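Local coordinates for protein glutathione reductase (Bartonella henselae, PDB 3O0H) that probably reduces glutathione disulfide to glutathione with NADPH, passing electrons through its bound FAD and a redox-active disulfide, at residues Val31-Gly35 against Ala53-Glu57; Ile250-Ser256 against Val267-Asn271. All blocks are in the same frame, centred on the assembly; numbering follows the deposited sequence.

Contact 1 of 2, residues Val31-Gly35 against Ala53-Glu57; sequences VIGSG and AIAEE. With FAD (flavin-adenine dinucleotide), chain H.
With CG anti to the backbone N (chi1 -180°) and the chain then folded back at chi2 (47°), Glu56 carries its carboxylate round to the turn at Ser34 and to the adenosine ribose of FAD. The setting is the beta-alpha-beta unit of a Rossmann-type dinucleotide-binding fold, and the Gly33 and Gly35 turn fits its GxGxxG pattern. Strand 27-32 leads into that turn and pairs in parallel with strand 52-55, which ends just before Glu56: Val31 N bonds to Ala53 O (2.8 Å), Ala55 N to Val31 O (2.9 Å), and Gly33 N prolongs the pairing to Ala55 O just past the strand end. Beside these bonds, Val31 CG1 meets Ile54 CD1 at 4.0 Å on the face covered by Ala42 of helix 36-47.

At the carboxylate, OE1 takes Ser34 N at 2.9 Å, nearly along its C-O axis, together with the ribose hydroxyl O3B. OE2 receives O2B and the backbone N of Tyr58, so four bonds hold the group and fix its rotation while it reads both ribose hydroxyls. The glycines let the cofactor come close to the main chain, Gly33 CA lying 3.2 Å from FAD O4B. The adenine is sandwiched: the Glu57 side chain, salt-bridged to Arg135, lies over one face with CD 3.6 Å from FAD C5A, and Ile32 comes against the opposite face, its CG2 3.6 Å from FAD C6A.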
loop_
_atom_site.group_PDB
_atom_site.type_symbol
_atom_site.label_atom_id
_atom_site.label_comp_id
_atom_site.label_asym_id
_atom_site.label_seq_id
_atom_site.Cartn_x
_atom_site.Cartn_y
_atom_site.Cartn_z
ATOM N N VAL B 31 -1.867 -36.764 -7.971
ATOM C CA VAL B 31 -1.008 -35.619 -7.639
ATOM C C VAL B 31 -0.190 -35.959 -6.399
ATOM O O VAL B 31 -0.755 -36.359 -5.380
ATOM C CB VAL B 31 -1.818 -34.359 -7.438
ATOM C CG1 VAL B 31 -0.900 -33.132 -7.085
ATOM C CG2 VAL B 31 -2.649 -34.074 -8.697
ATOM N N ILE B 32 1.135 -35.769 -6.491
ATOM C CA ILE B 32 2.040 -36.038 -5.373
ATOM C C ILE B 32 2.388 -34.740 -4.689
ATOM O O ILE B 32 3.169 -33.973 -5.206
ATOM C CB ILE B 32 3.349 -36.779 -5.798
ATOM C CG1 ILE B 32 3.013 -38.016 -6.635
ATOM C CG2 ILE B 32 4.187 -37.193 -4.534
ATOM C CD1 ILE B 32 4.272 -38.720 -7.367
ATOM N N GLY B 33 1.760 -34.505 -3.529
ATOM C CA GLY B 33 1.995 -33.313 -2.705
ATOM C C GLY B 33 0.812 -32.341 -2.830
ATOM O O GLY B 33 0.387 -32.029 -3.907
ATOM N N SER B 34 0.260 -31.934 -1.693
ATOM C CA SER B 34 -0.874 -31.048 -1.631
ATOM C C SER B 34 -0.463 -29.660 -1.176
ATOM O O SER B 34 -1.115 -29.082 -0.324
ATOM C CB SER B 34 -1.945 -31.625 -0.708
ATOM O OG SER B 34 -3.192 -30.971 -0.901
ATOM N N GLY B 35 0.613 -29.113 -1.740
ATOM C CA GLY B 35 0.992 -27.739 -1.423
ATOM C C GLY B 35 0.392 -26.747 -2.405
ATOM O O GLY B 35 -0.611 -27.028 -3.056
ATOM N N ALA B 53 -6.671 -38.244 -7.437
ATOM C CA ALA B 53 -6.198 -38.550 -6.089
ATOM C C ALA B 53 -5.050 -37.625 -5.786
ATOM O O ALA B 53 -4.358 -37.171 -6.700
ATOM C CB ALA B 53 -5.721 -40.025 -5.980
ATOM N N ILE B 54 -4.856 -37.318 -4.509
ATOM C CA ILE B 54 -3.717 -36.511 -4.084
ATOM C C ILE B 54 -3.126 -37.183 -2.833
ATOM O O ILE B 54 -3.876 -37.630 -1.945
ATOM C CB ILE B 54 -4.098 -35.033 -3.826
ATOM C CG1 ILE B 54 -2.843 -34.147 -3.605
ATOM C CG2 ILE B 54 -5.162 -34.931 -2.654
ATOM C CD1 ILE B 54 -3.095 -32.621 -3.822
ATOM N N ALA B 55 -1.795 -37.255 -2.796
ATOM C CA ALA B 55 -1.087 -37.787 -1.642
ATOM C C ALA B 55 -0.453 -36.626 -0.933
ATOM O O ALA B 55 0.206 -35.797 -1.574
ATOM C CB ALA B 55 -0.019 -38.843 -2.056
ATOM N N GLU B 56 -0.631 -36.601 0.386
ATOM C CA GLU B 56 0.027 -35.631 1.281
ATOM C C GLU B 56 0.582 -36.329 2.503
ATOM O O GLU B 56 -0.169 -36.927 3.304
ATOM C CB GLU B 56 -0.961 -34.553 1.721
ATOM C CG GLU B 56 -0.377 -33.497 2.652
ATOM C CD GLU B 56 0.964 -32.949 2.184
ATOM O OE1 GLU B 56 1.031 -32.345 1.083
ATOM O OE2 GLU B 56 1.924 -33.108 2.938
ATOM N N GLU B 57 1.898 -36.284 2.652
ATOM C CA GLU B 57 2.562 -37.000 3.735
ATOM C C GLU B 57 2.538 -36.256 5.069
ATOM O O GLU B 57 2.816 -36.865 6.114
ATOM C CB GLU B 57 4.018 -37.347 3.364
ATOM C CG GLU B 57 4.949 -36.127 3.186
ATOM C CD GLU B 57 6.352 -36.461 2.705
ATOM O OE1 GLU B 57 6.728 -37.636 2.569
ATOM O OE2 GLU B 57 7.119 -35.515 2.541
HETATM P PA FAD H . 4.855 -27.121 -1.222
HETATM O O1A FAD H . 6.108 -27.132 -0.400
HETATM O O2A FAD H . 3.875 -26.044 -0.843
HETATM O O5B FAD H . 4.097 -28.528 -1.204
HETATM C C5B FAD H . 4.741 -29.777 -1.339
HETATM C C4B FAD H . 3.916 -30.748 -0.520
HETATM O O4B FAD H . 4.237 -32.093 -0.845
HETATM C C3B FAD H . 4.111 -30.611 0.986
HETATM O O3B FAD H . 2.844 -30.475 1.636
HETATM C C2B FAD H . 4.789 -31.903 1.399
HETATM O O2B FAD H . 4.367 -32.312 2.678
HETATM C C1B FAD H . 4.321 -32.886 0.380
HETATM N N9A FAD H . 5.185 -33.985 -0.081
HETATM C C8A FAD H . 6.478 -33.913 -0.510
HETATM N N7A FAD H . 6.834 -35.119 -0.979
HETATM C C5A FAD H . 5.756 -35.947 -0.847
HETATM C C6A FAD H . 5.519 -37.243 -1.225
HETATM N N6A FAD H . 6.457 -38.017 -1.794
HETATM N N1A FAD H . 4.285 -37.795 -0.980
HETATM C C2A FAD H . 3.300 -37.026 -0.406
HETATM N N3A FAD H . 3.518 -35.734 -0.063
HETATM C C4A FAD H . 4.724 -35.216 -0.333
HETATM N N1 FAD H . 6.761 -17.940 -0.907
HETATM C C2 FAD H . 6.136 -16.754 -1.235
HETATM O O2 FAD H . 5.636 -16.544 -2.369
HETATM N N3 FAD H . 6.046 -15.787 -0.313
HETATM C C4 FAD H . 6.525 -15.936 0.979
HETATM O O4 FAD H . 6.350 -14.995 1.763
HETATM C C4X FAD H . 7.159 -17.132 1.319
HETATM N N5 FAD H . 7.639 -17.353 2.581
HETATM C C5X FAD H . 8.223 -18.586 2.869
HETATM C C6 FAD H . 8.718 -18.781 4.147
HETATM C C7 FAD H . 9.299 -19.992 4.500
HETATM C C7M FAD H . 9.813 -20.161 5.918
HETATM C C8 FAD H . 9.379 -21.010 3.570
HETATM C C8M FAD H . 10.044 -22.326 3.916
HETATM C C9 FAD H . 8.908 -20.812 2.277
HETATM C C9A FAD H . 8.331 -19.587 1.923
HETATM N N10 FAD H . 7.838 -19.343 0.653
HETATM C C10 FAD H . 7.241 -18.142 0.363
HETATM C "C1'" FAD H . 7.920 -20.347 -0.429
HETATM C "C2'" FAD H . 6.656 -21.148 -0.622
HETATM O "O2'" FAD H . 6.381 -21.852 0.574
HETATM C "C3'" FAD H . 6.886 -22.116 -1.753
HETATM O "O3'" FAD H . 7.432 -21.506 -2.909
HETATM C "C4'" FAD H . 5.618 -22.886 -2.051
HETATM O "O4'" FAD H . 5.181 -23.522 -0.847
HETATM C "C5'" FAD H . 5.867 -23.954 -3.108
HETATM O "O5'" FAD H . 4.637 -24.639 -3.434
HETATM P P FAD H . 4.787 -26.157 -3.932
HETATM O O1P FAD H . 3.442 -26.672 -4.394
HETATM O O2P FAD H . 5.871 -26.240 -4.984
HETATM O O3P FAD H . 5.369 -27.022 -2.738
#

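Contact 2 of 2, residues Ile250-Ser256 against Val267-Asn271; sequences IYEATVS and VVLTN
Leu269 fills the buried, apolar side of this contact, at the open end of the beta hairpin formed by strands 255-261 and 264-269. Its two methyls part company: CD1 reaches Ala253 CB at 3.9 Å and Ile250 CG2 at 4.2 Å, whereas CD2 touches Val255 CG2. The same Val255 methyl, CG2, also meets Val267 CG1 at 3.9 Å, the two side chains crossing at about a right angle. Leu220 joins this apolar cluster, so the hairpin is packed against the end of the neighbouring parallel sheet, at its edge strand 248-250 and the adjacent strand 216-220.

Val255 and Leu269 form an antiparallel non-hydrogen-bonded pair, bracketed by two backbone bonds: Ser256 N to Val268 O and Thr270 N to Thr254 O, each 2.8 Å. Thr254 O also receives a CA-H contact from Leu269.

The solvent side is more open, though its atoms are no further apart. Here the exposed Thr254 and Thr270 cross obliquely, Thr254 CB lying 3.7 Å from Thr270 OG1, with the CG2 methyls also in contact. A water completes the junction, accepting from Thr254 N and lying 2.9 Å from Thr270 OG1.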
loop_
_atom_site.group_PDB
_atom_site.type_symbol
_atom_site.label_atom_id
_atom_site.label_comp_id
_atom_site.label_asym_id
_atom_site.label_seq_id
_atom_site.Cartn_x
_atom_site.Cartn_y
_atom_site.Cartn_z
ATOM N N ILE B 250 27.140 -10.645 11.583
ATOM C CA ILE B 250 28.477 -11.056 11.406
ATOM C C ILE B 250 28.628 -11.585 9.985
ATOM O O ILE B 250 27.980 -12.572 9.611
ATOM C CB ILE B 250 28.884 -12.157 12.408
ATOM C CG1 ILE B 250 28.634 -11.701 13.849
ATOM C CG2 ILE B 250 30.393 -12.465 12.281
ATOM C CD1 ILE B 250 29.114 -12.684 14.866
ATOM N N TYR B 251 29.555 -10.976 9.244
ATOM C CA TYR B 251 29.816 -11.362 7.873
ATOM C C TYR B 251 31.074 -12.220 7.735
ATOM O O TYR B 251 31.850 -12.356 8.665
ATOM C CB TYR B 251 29.931 -10.114 7.010
ATOM C CG TYR B 251 28.633 -9.426 6.791
ATOM C CD1 TYR B 251 27.624 -10.063 6.063
ATOM C CD2 TYR B 251 28.382 -8.149 7.284
ATOM C CE1 TYR B 251 26.414 -9.475 5.855
ATOM C CE2 TYR B 251 27.143 -7.541 7.058
ATOM C CZ TYR B 251 26.173 -8.212 6.329
ATOM O OH TYR B 251 24.912 -7.703 6.076
ATOM N N GLU B 252 31.241 -12.785 6.544
ATOM C CA GLU B 252 32.287 -13.712 6.194
ATOM C C GLU B 252 32.324 -14.878 7.189
ATOM O O GLU B 252 33.380 -15.417 7.508
ATOM C CB GLU B 252 33.624 -12.976 6.081
ATOM C CG GLU B 252 33.539 -11.655 5.216
ATOM C CD GLU B 252 33.301 -11.874 3.699
ATOM O OE1 GLU B 252 33.581 -13.003 3.226
ATOM O OE2 GLU B 252 32.835 -10.895 3.003
ATOM N N ALA B 253 31.139 -15.247 7.660
ATOM C CA ALA B 253 30.979 -16.171 8.772
ATOM C C ALA B 253 30.584 -17.561 8.230
ATOM O O ALA B 253 29.546 -17.706 7.603
ATOM C CB ALA B 253 29.893 -15.647 9.744
ATOM N N THR B 254 31.413 -18.559 8.510
ATOM C CA THR B 254 31.076 -19.970 8.279
ATOM C C THR B 254 31.064 -20.714 9.611
ATOM O O THR B 254 32.024 -20.628 10.387
ATOM C CB THR B 254 32.120 -20.617 7.365
ATOM O OG1 THR B 254 32.079 -19.959 6.085
ATOM C CG2 THR B 254 31.850 -22.137 7.199
ATOM N N VAL B 255 29.973 -21.409 9.893
ATOM C CA VAL B 255 29.878 -22.167 11.115
ATOM C C VAL B 255 30.667 -23.445 10.962
ATOM O O VAL B 255 30.536 -24.127 9.951
ATOM C CB VAL B 255 28.448 -22.537 11.452
ATOM C CG1 VAL B 255 28.427 -23.431 12.722
ATOM C CG2 VAL B 255 27.620 -21.311 11.647
ATOM N N SER B 256 31.508 -23.741 11.954
ATOM C CA SER B 256 32.261 -24.982 12.019
ATOM C C SER B 256 31.447 -26.003 12.802
ATOM O O SER B 256 31.242 -27.134 12.358
ATOM C CB SER B 256 33.624 -24.709 12.679
ATOM O OG SER B 256 34.308 -25.893 13.023
ATOM N N VAL B 267 27.989 -21.556 19.215
ATOM C CA VAL B 267 28.204 -21.578 17.786
ATOM C C VAL B 267 29.630 -21.142 17.526
ATOM O O VAL B 267 29.994 -19.998 17.821
ATOM C CB VAL B 267 27.217 -20.674 17.032
ATOM C CG1 VAL B 267 27.478 -20.760 15.513
ATOM C CG2 VAL B 267 25.718 -21.057 17.354
ATOM N N VAL B 268 30.420 -22.051 16.969
ATOM C CA VAL B 268 31.815 -21.827 16.743
ATOM C C VAL B 268 32.007 -21.626 15.248
ATOM O O VAL B 268 31.628 -22.494 14.477
ATOM C CB VAL B 268 32.650 -23.029 17.237
ATOM C CG1 VAL B 268 34.144 -22.761 17.066
ATOM C CG2 VAL B 268 32.318 -23.360 18.710
ATOM N N LEU B 269 32.602 -20.487 14.868
ATOM C CA LEU B 269 32.865 -20.107 13.453
ATOM C C LEU B 269 34.222 -20.572 13.036
ATOM O O LEU B 269 35.067 -20.822 13.902
ATOM C CB LEU B 269 32.771 -18.578 13.248
ATOM C CG LEU B 269 31.491 -17.871 13.699
ATOM C CD1 LEU B 269 31.477 -16.401 13.266
ATOM C CD2 LEU B 269 30.287 -18.577 13.101
ATOM N N THR B 270 34.484 -20.674 11.734
ATOM C CA THR B 270 35.808 -21.148 11.286
ATOM C C THR B 270 36.975 -20.200 11.631
ATOM O O THR B 270 38.123 -20.620 11.603
ATOM C CB THR B 270 35.882 -21.404 9.756
ATOM O OG1 THR B 270 35.395 -20.252 9.067
ATOM C CG2 THR B 270 35.076 -22.647 9.357
ATOM N N ASN B 271 36.686 -18.934 11.936
ATOM C CA ASN B 271 37.723 -17.984 12.287
ATOM C C ASN B 271 38.013 -17.896 13.791
ATOM O O ASN B 271 38.804 -17.056 14.217
ATOM C CB ASN B 271 37.365 -16.609 11.760
ATOM C CG ASN B 271 36.298 -15.934 12.576
ATOM O OD1 ASN B 271 35.650 -16.551 13.425
ATOM N ND2 ASN B 271 36.125 -14.639 12.337
HETATM O O HOH W 1 33.879 -17.897 9.962
#

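From the N terminus, strand 27-32 runs into the glycine turn and helix 36-47, and contact 1 closes that right-handed crossover when strand 52-55 returns alongside, within the five-stranded parallel sheet of the FAD-binding part. The chain later builds a second parallel sheet, whose edge strand 248-250 leads into contact 2; this closes a shorter loop, a hairpin of the three-stranded antiparallel sheet, and brings that sheet against the parallel one. The two loops are in series, neither nested nor crossed. The centres of contact 1 and contact 2 are about 39 Å apart, and the nearest atoms of contact 1 and contact 2 about 27 Å. They lie in separate regions, the second probably the NADPH-binding part, as in related reductases.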